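Local coordinates for protein L-talarate/galactarate dehydratase (Salmonella typhimurium, PDB 2PP1) that dehydrates L-talarate and galactarate to 5-keto-4-deoxy-D-glucarate and also epimerises L-talarate to galactarate, using one magnesium ion per subunit, at residues 250-255 with 273-278; 78-83 with 301-306. All coordinates share one frame; numbering follows the deposited sequence.

Interaction 1 of 2, residues 250-255 with 273-278; sequences WIEEPL and PIATGE. With MG (magnesium ion), chain G; LLH ((2R,3S,4R)-2,3,4-trihydroxy-5-(hydroxyamino)-5-oxopentanoic acid), chain H.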
loop_
_atom_site.group_PDB
_atom_site.type_symbol
_atom_site.label_atom_id
_atom_site.label_comp_id
_atom_site.label_asym_id
_atom_site.label_seq_id
_atom_site.Cartn_x
_atom_site.Cartn_y
_atom_site.Cartn_z
ATOM N N TRP A 250 -20.332 -4.842 18.543
ATOM C CA TRP A 250 -20.949 -4.309 17.337
ATOM C C TRP A 250 -22.214 -5.054 16.930
ATOM O O TRP A 250 -22.482 -6.163 17.399
ATOM C CB TRP A 250 -19.962 -4.302 16.155
ATOM C CG TRP A 250 -19.649 -5.651 15.546
ATOM C CD1 TRP A 250 -20.530 -6.510 14.944
ATOM C CD2 TRP A 250 -18.354 -6.271 15.443
ATOM N NE1 TRP A 250 -19.861 -7.625 14.473
ATOM C CE2 TRP A 250 -18.528 -7.500 14.767
ATOM C CE3 TRP A 250 -17.062 -5.904 15.857
ATOM C CZ2 TRP A 250 -17.461 -8.368 14.495
ATOM C CZ3 TRP A 250 -15.995 -6.775 15.585
ATOM C CH2 TRP A 250 -16.207 -7.988 14.912
ATOM N N ILE A 251 -22.992 -4.408 16.069
ATOM C CA ILE A 251 -24.210 -4.982 15.499
ATOM C C ILE A 251 -23.809 -5.035 14.031
ATOM O O ILE A 251 -23.457 -4.020 13.436
ATOM C CB ILE A 251 -25.432 -4.047 15.685
ATOM C CG1 ILE A 251 -25.728 -3.880 17.179
ATOM C CG2 ILE A 251 -26.650 -4.625 14.967
ATOM C CD1 ILE A 251 -26.781 -2.820 17.489
ATOM N N GLU A 252 -23.843 -6.224 13.450
ATOM C CA GLU A 252 -23.403 -6.408 12.076
ATOM C C GLU A 252 -24.525 -6.586 11.066
ATOM O O GLU A 252 -25.523 -7.246 11.341
ATOM C CB GLU A 252 -22.463 -7.622 12.020
ATOM C CG GLU A 252 -21.913 -7.939 10.648
ATOM C CD GLU A 252 -20.821 -8.998 10.715
ATOM O OE1 GLU A 252 -20.333 -9.272 11.833
ATOM O OE2 GLU A 252 -20.441 -9.533 9.658
ATOM N N GLU A 253 -24.324 -6.022 9.881
ATOM C CA GLU A 253 -25.310 -6.090 8.801
ATOM C C GLU A 253 -26.759 -5.984 9.253
ATOM O O GLU A 253 -27.568 -6.871 8.978
ATOM C CB GLU A 253 -25.136 -7.374 7.986
ATOM C CG GLU A 253 -23.843 -7.414 7.210
ATOM C CD GLU A 253 -23.900 -8.360 6.041
ATOM O OE1 GLU A 253 -24.035 -9.580 6.250
ATOM O OE2 GLU A 253 -23.813 -7.880 4.896
ATOM N N PRO A 254 -27.108 -4.900 9.960
ATOM C CA PRO A 254 -28.498 -4.763 10.403
ATOM C C PRO A 254 -29.432 -4.607 9.210
ATOM O O PRO A 254 -30.593 -5.013 9.265
ATOM C CB PRO A 254 -28.467 -3.500 11.271
ATOM C CG PRO A 254 -27.380 -2.677 10.616
ATOM C CD PRO A 254 -26.304 -3.742 10.389
ATOM N N LEU A 255 -28.911 -4.039 8.128
ATOM C CA LEU A 255 -29.706 -3.788 6.924
ATOM C C LEU A 255 -29.055 -4.291 5.650
ATOM O O LEU A 255 -27.926 -4.784 5.666
ATOM C CB LEU A 255 -29.941 -2.282 6.764
ATOM C CG LEU A 255 -30.428 -1.519 7.994
ATOM C CD1 LEU A 255 -30.249 -0.022 7.777
ATOM C CD2 LEU A 255 -31.876 -1.881 8.269
ATOM N N PRO A 273 -21.375 0.152 18.242
ATOM C CA PRO A 273 -20.804 0.224 16.899
ATOM C C PRO A 273 -21.613 -0.565 15.878
ATOM O O PRO A 273 -22.282 -1.557 16.210
ATOM C CB PRO A 273 -19.404 -0.349 17.093
ATOM C CG PRO A 273 -19.081 0.049 18.500
ATOM C CD PRO A 273 -20.357 -0.275 19.222
ATOM N N ILE A 274 -21.567 -0.096 14.637
ATOM C CA ILE A 274 -22.245 -0.764 13.542
ATOM C C ILE A 274 -21.157 -1.319 12.631
ATOM O O ILE A 274 -20.149 -0.652 12.377
ATOM C CB ILE A 274 -23.126 0.216 12.744
ATOM C CG1 ILE A 274 -24.247 0.746 13.640
ATOM C CG2 ILE A 274 -23.718 -0.490 11.519
ATOM C CD1 ILE A 274 -25.166 -0.346 14.180
ATOM N N ALA A 275 -21.355 -2.537 12.145
ATOM C CA ALA A 275 -20.370 -3.161 11.271
ATOM C C ALA A 275 -21.030 -3.696 9.997
ATOM O O ALA A 275 -22.167 -4.175 10.040
ATOM C CB ALA A 275 -19.659 -4.298 12.025
ATOM N N THR A 276 -20.326 -3.609 8.869
ATOM C CA THR A 276 -20.875 -4.114 7.606
ATOM C C THR A 276 -19.824 -4.164 6.499
ATOM O O THR A 276 -18.713 -3.650 6.667
ATOM C CB THR A 276 -22.044 -3.235 7.107
ATOM O OG1 THR A 276 -22.746 -3.926 6.072
ATOM C CG2 THR A 276 -21.525 -1.931 6.522
ATOM N N GLY A 277 -20.173 -4.795 5.378
ATOM C CA GLY A 277 -19.253 -4.854 4.252
ATOM C C GLY A 277 -18.848 -6.217 3.699
ATOM O O GLY A 277 -18.324 -6.319 2.580
ATOM N N GLU A 278 -19.085 -7.274 4.460
ATOM C CA GLU A 278 -18.690 -8.607 4.002
ATOM C C GLU A 278 -19.217 -8.987 2.612
ATOM O O GLU A 278 -18.560 -9.723 1.878
ATOM C CB GLU A 278 -19.172 -9.662 4.979
ATOM C CG GLU A 278 -20.631 -9.974 4.793
ATOM C CD GLU A 278 -21.028 -11.185 5.558
ATOM O OE1 GLU A 278 -20.931 -11.137 6.797
ATOM O OE2 GLU A 278 -21.421 -12.183 4.929
HETATM MG MG MG G . -21.540 -11.544 8.885
HETATM O O5A LLH H . -24.708 -19.105 6.266
HETATM C C5 LLH H . -24.138 -18.213 5.593
HETATM O O5B LLH H . -24.643 -17.623 4.598
HETATM C C4 LLH H . -22.718 -17.795 5.997
HETATM O O4 LLH H . -22.159 -18.726 6.922
HETATM C C3 LLH H . -22.758 -16.383 6.588
HETATM O O3 LLH H . -23.679 -16.337 7.695
HETATM C C2 LLH H . -21.372 -15.901 7.087
HETATM O O2 LLH H . -20.579 -15.748 5.905
HETATM C C1 LLH H . -21.381 -14.577 7.879
HETATM O O1 LLH H . -22.113 -13.645 7.577
HETATM N N LLH H . -20.548 -14.519 8.941
HETATM O ON LLH H . -20.124 -13.323 9.503
HETATM O O HOH W 1 -20.327 -7.660 7.212
HETATM O O HOH W 2 -22.087 -6.433 3.509
HETATM O O HOH W 3 -23.016 -10.347 8.120
#
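Ile251 bonds through its N to Pro273 O (2.9 Å) and through its O to Ala275 N, joining two neighbouring parallel strands. Glu253 N continues the pattern by donating to Ala275 O (2.8 Å). CA-H groups of Trp250, Ile274 and Glu252 add weaker contacts to the same three carbonyl oxygens.

Apolar contacts lie on both faces of the sheet. The Ala275 methyl sits over one face of the Trp250 indole, 3.9 Å from CB to the centroid of the five-membered ring, a CH-pi contact. On the other face the CD1 tip of Ile274 meets CB of Ile251.

Metal ligation gathers the acidic side chains at the C-terminal ends of the strands. Magnesium is bound by Glu252 OE2 (2.4 Å) and Glu278 OE1 (2.2 Å), with Asp226, a water and O1 and ON of the bound hydroxamate completing the site. Glu252 reaches it fully extended, CG anti to the backbone N (chi1 -180°). Its carboxylate is turned 66° from that of Glu278, and the shared cation probably offsets their repulsion. The other oxygen, OE1, accepts from Trp250 NE1 (3.1 Å) on its anti side; with Trp250, Lys195 and Gln299 on OE1 and magnesium on OE2, the carboxylate's rotation is probably fixed. One water links Glu252 OE2 to Glu278 N; another takes a weak bond from Gly277 N and donates to Glu253 OE2 (2.6 Å).

Both strands belong to the enolase-type barrel: helix 260-269 makes the beta-alpha-beta crossover between them and packs on Pro254 and Thr276, while strand 223-226 flanks 251-252.

Interaction 2 of 2, residues 78-83 with 301-306; sequences FSYSKR and DAPRVG. With LLH ((2R,3S,4R)-2,3,4-trihydroxy-5-(hydroxyamino)-5-oxopentanoic acid), chain H.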
loop_
_atom_site.group_PDB
_atom_site.type_symbol
_atom_site.label_atom_id
_atom_site.label_comp_id
_atom_site.label_asym_id
_atom_site.label_seq_id
_atom_site.Cartn_x
_atom_site.Cartn_y
_atom_site.Cartn_z
ATOM N N PHE A 78 -6.641 -18.755 -2.568
ATOM C CA PHE A 78 -7.987 -19.217 -2.874
ATOM C C PHE A 78 -9.081 -18.170 -2.650
ATOM O O PHE A 78 -8.862 -17.135 -2.009
ATOM C CB PHE A 78 -8.299 -20.447 -2.019
ATOM C CG PHE A 78 -8.506 -20.136 -0.554
ATOM C CD1 PHE A 78 -9.765 -19.774 -0.072
ATOM C CD2 PHE A 78 -7.435 -20.169 0.338
ATOM C CE1 PHE A 78 -9.953 -19.447 1.278
ATOM C CE2 PHE A 78 -7.610 -19.845 1.689
ATOM C CZ PHE A 78 -8.874 -19.483 2.158
ATOM N N SER A 79 -10.246 -18.448 -3.221
ATOM C CA SER A 79 -11.432 -17.625 -3.025
ATOM C C SER A 79 -12.498 -18.691 -2.768
ATOM O O SER A 79 -12.185 -19.893 -2.737
ATOM C CB SER A 79 -11.773 -16.750 -4.244
ATOM O OG SER A 79 -12.168 -17.513 -5.364
ATOM N N TYR A 80 -13.746 -18.286 -2.585
ATOM C CA TYR A 80 -14.774 -19.253 -2.269
ATOM C C TYR A 80 -16.129 -18.693 -2.609
ATOM O O TYR A 80 -16.263 -17.538 -3.008
ATOM C CB TYR A 80 -14.757 -19.539 -0.765
ATOM C CG TYR A 80 -15.303 -18.362 0.039
ATOM C CD1 TYR A 80 -16.664 -18.269 0.354
ATOM C CD2 TYR A 80 -14.474 -17.290 0.396
ATOM C CE1 TYR A 80 -17.187 -17.138 0.997
ATOM C CE2 TYR A 80 -14.985 -16.155 1.039
ATOM C CZ TYR A 80 -16.341 -16.083 1.335
ATOM O OH TYR A 80 -16.859 -14.959 1.951
ATOM N N SER A 81 -17.138 -19.530 -2.421
ATOM C CA SER A 81 -18.507 -19.109 -2.640
ATOM C C SER A 81 -19.419 -19.904 -1.728
ATOM O O SER A 81 -19.301 -21.129 -1.636
ATOM C CB SER A 81 -18.930 -19.319 -4.097
ATOM O OG SER A 81 -20.275 -18.893 -4.267
ATOM N N LYS A 82 -20.298 -19.199 -1.019
ATOM C CA LYS A 82 -21.267 -19.848 -0.153
ATOM C C LYS A 82 -22.541 -19.737 -0.973
ATOM O O LYS A 82 -23.104 -18.644 -1.120
ATOM C CB LYS A 82 -21.387 -19.115 1.189
ATOM C CG LYS A 82 -20.127 -19.228 2.050
ATOM C CD LYS A 82 -20.317 -18.632 3.449
ATOM C CE LYS A 82 -19.016 -18.694 4.263
ATOM N NZ LYS A 82 -19.138 -18.159 5.652
ATOM N N ARG A 83 -22.952 -20.880 -1.526
ATOM C CA ARG A 83 -24.112 -21.018 -2.407
ATOM C C ARG A 83 -23.611 -20.756 -3.827
ATOM O O ARG A 83 -22.399 -20.738 -4.051
ATOM C CB ARG A 83 -25.259 -20.074 -2.011
ATOM C CG ARG A 83 -25.855 -20.432 -0.646
ATOM C CD ARG A 83 -27.102 -19.647 -0.303
ATOM N NE ARG A 83 -27.629 -20.052 1.006
ATOM C CZ ARG A 83 -27.123 -19.661 2.177
ATOM N NH1 ARG A 83 -26.073 -18.846 2.215
ATOM N NH2 ARG A 83 -27.661 -20.088 3.314
ATOM N N ASP A 301 -13.603 -8.573 2.707
ATOM C CA ASP A 301 -13.382 -10.006 2.544
ATOM C C ASP A 301 -12.449 -10.084 1.329
ATOM O O ASP A 301 -12.871 -9.838 0.199
ATOM C CB ASP A 301 -14.730 -10.683 2.270
ATOM C CG ASP A 301 -14.605 -12.183 2.010
ATOM O OD1 ASP A 301 -13.781 -12.576 1.157
ATOM O OD2 ASP A 301 -15.343 -12.964 2.649
ATOM N N ALA A 302 -11.180 -10.402 1.564
ATOM C CA ALA A 302 -10.208 -10.452 0.474
ATOM C C ALA A 302 -10.696 -11.270 -0.729
ATOM O O ALA A 302 -10.649 -10.803 -1.873
ATOM C CB ALA A 302 -8.867 -10.982 0.985
ATOM N N PRO A 303 -11.151 -12.506 -0.494
ATOM C CA PRO A 303 -11.629 -13.307 -1.628
ATOM C C PRO A 303 -12.750 -12.604 -2.385
ATOM O O PRO A 303 -12.734 -12.538 -3.612
ATOM C CB PRO A 303 -12.097 -14.595 -0.965
ATOM C CG PRO A 303 -11.089 -14.739 0.179
ATOM C CD PRO A 303 -11.050 -13.322 0.729
ATOM N N ARG A 304 -13.709 -12.055 -1.641
ATOM C CA ARG A 304 -14.850 -11.370 -2.240
ATOM C C ARG A 304 -14.548 -10.098 -3.009
ATOM O O ARG A 304 -15.180 -9.845 -4.037
ATOM C CB ARG A 304 -15.904 -11.046 -1.172
ATOM C CG ARG A 304 -16.659 -12.257 -0.630
ATOM C CD ARG A 304 -18.141 -12.087 -0.826
ATOM N NE ARG A 304 -18.924 -13.250 -0.414
ATOM C CZ ARG A 304 -19.434 -13.424 0.799
ATOM N NH1 ARG A 304 -19.239 -12.511 1.741
ATOM N NH2 ARG A 304 -20.172 -14.495 1.059
ATOM N N VAL A 305 -13.585 -9.303 -2.536
ATOM C CA VAL A 305 -13.272 -8.031 -3.191
ATOM C C VAL A 305 -12.232 -8.091 -4.307
ATOM O O VAL A 305 -11.899 -7.067 -4.913
ATOM C CB VAL A 305 -12.818 -6.952 -2.155
ATOM C CG1 VAL A 305 -13.895 -6.748 -1.116
ATOM C CG2 VAL A 305 -11.510 -7.374 -1.482
ATOM N N GLY A 306 -11.708 -9.277 -4.583
ATOM C CA GLY A 306 -10.723 -9.387 -5.646
ATOM C C GLY A 306 -9.316 -9.725 -5.186
ATOM O O GLY A 306 -8.375 -9.655 -5.982
HETATM O O5A LLH H . -24.708 -19.105 6.266
HETATM C C5 LLH H . -24.138 -18.213 5.593
HETATM O O5B LLH H . -24.643 -17.623 4.598
HETATM C C4 LLH H . -22.718 -17.795 5.997
HETATM O O4 LLH H . -22.159 -18.726 6.922
HETATM C C3 LLH H . -22.758 -16.383 6.588
HETATM O O3 LLH H . -23.679 -16.337 7.695
HETATM C C2 LLH H . -21.372 -15.901 7.087
HETATM O O2 LLH H . -20.579 -15.748 5.905
HETATM C C1 LLH H . -21.381 -14.577 7.879
HETATM O O1 LLH H . -22.113 -13.645 7.577
HETATM N N LLH H . -20.548 -14.519 8.941
HETATM O ON LLH H . -20.124 -13.323 9.503
#
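Tyr80 reaches from its strand to place its hydroxyl against Asp301 and Arg304. Its CG stands between the backbone N and the carbonyl carbon (chi1 72°); the Tyr80 and Asp301 side chains come from opposite directions, with OD2 at the ring edge and near its plane. The OH donates to Asp301 OD2 at 2.6 Å, on the syn side but 33° out of the carboxylate plane. The same carboxylate oxygen also bonds His328 ND1, so two partners hold it, and Tyr80 is second shell to the catalytic histidine, whose basicity Asp301 is thought to raise.

Arg304 bends at chi2 (-123°) and lays one guanidinium face against the phenol oxygen, CZ 3.2 Å from Tyr80 OH. The hydroxyl lies over the centre of the guanidinium, at angles too poor for a hydrogen bond; Arg304 NH1 instead donates to Glu278 O.

Here the capping domain, through strand 74-81, meets the barrel domain of the mandelate racemase family at the short helix 302-305, which Asp301 N-caps and Gly306 ends in a Schellman motif. Pro303 is the apolar wedge of this junction: its CB lies 3.7 Å from Ser79 CA and 3.8 Å from Tyr80 CD2, while CG faces Phe78 O.

Further along, Lys82 is extended beyond CG, and its NZ donates to O2 of the bound hydroxamate (2.8 Å) and weakly to O4. Arg83, likewise extended as far as NE, turns its guanidinium edge to the ligand's terminal carboxylate, and its NH1 makes a nearly straight bond to O5B at 3.0 Å.

How the interactions relate
After strands 28-40 and 57-69, the chain adds strand 74-81 at the edge of the capping domain's antiparallel sheet, passes through helices and then enters the barrel. There interaction 1 closes a short loop, with 17 residues between its segments, around helix 260-269. Interaction 2 closes later and spans 217 residues, bringing 301-306 back to 78-83; interaction 1 is nested wholly inside it. One contact is thus local to the barrel, the other joins barrel to capping domain. Their centres lie about 19 Å apart, yet Glu278 and Arg304 bring them together, and one bound ligand touches both.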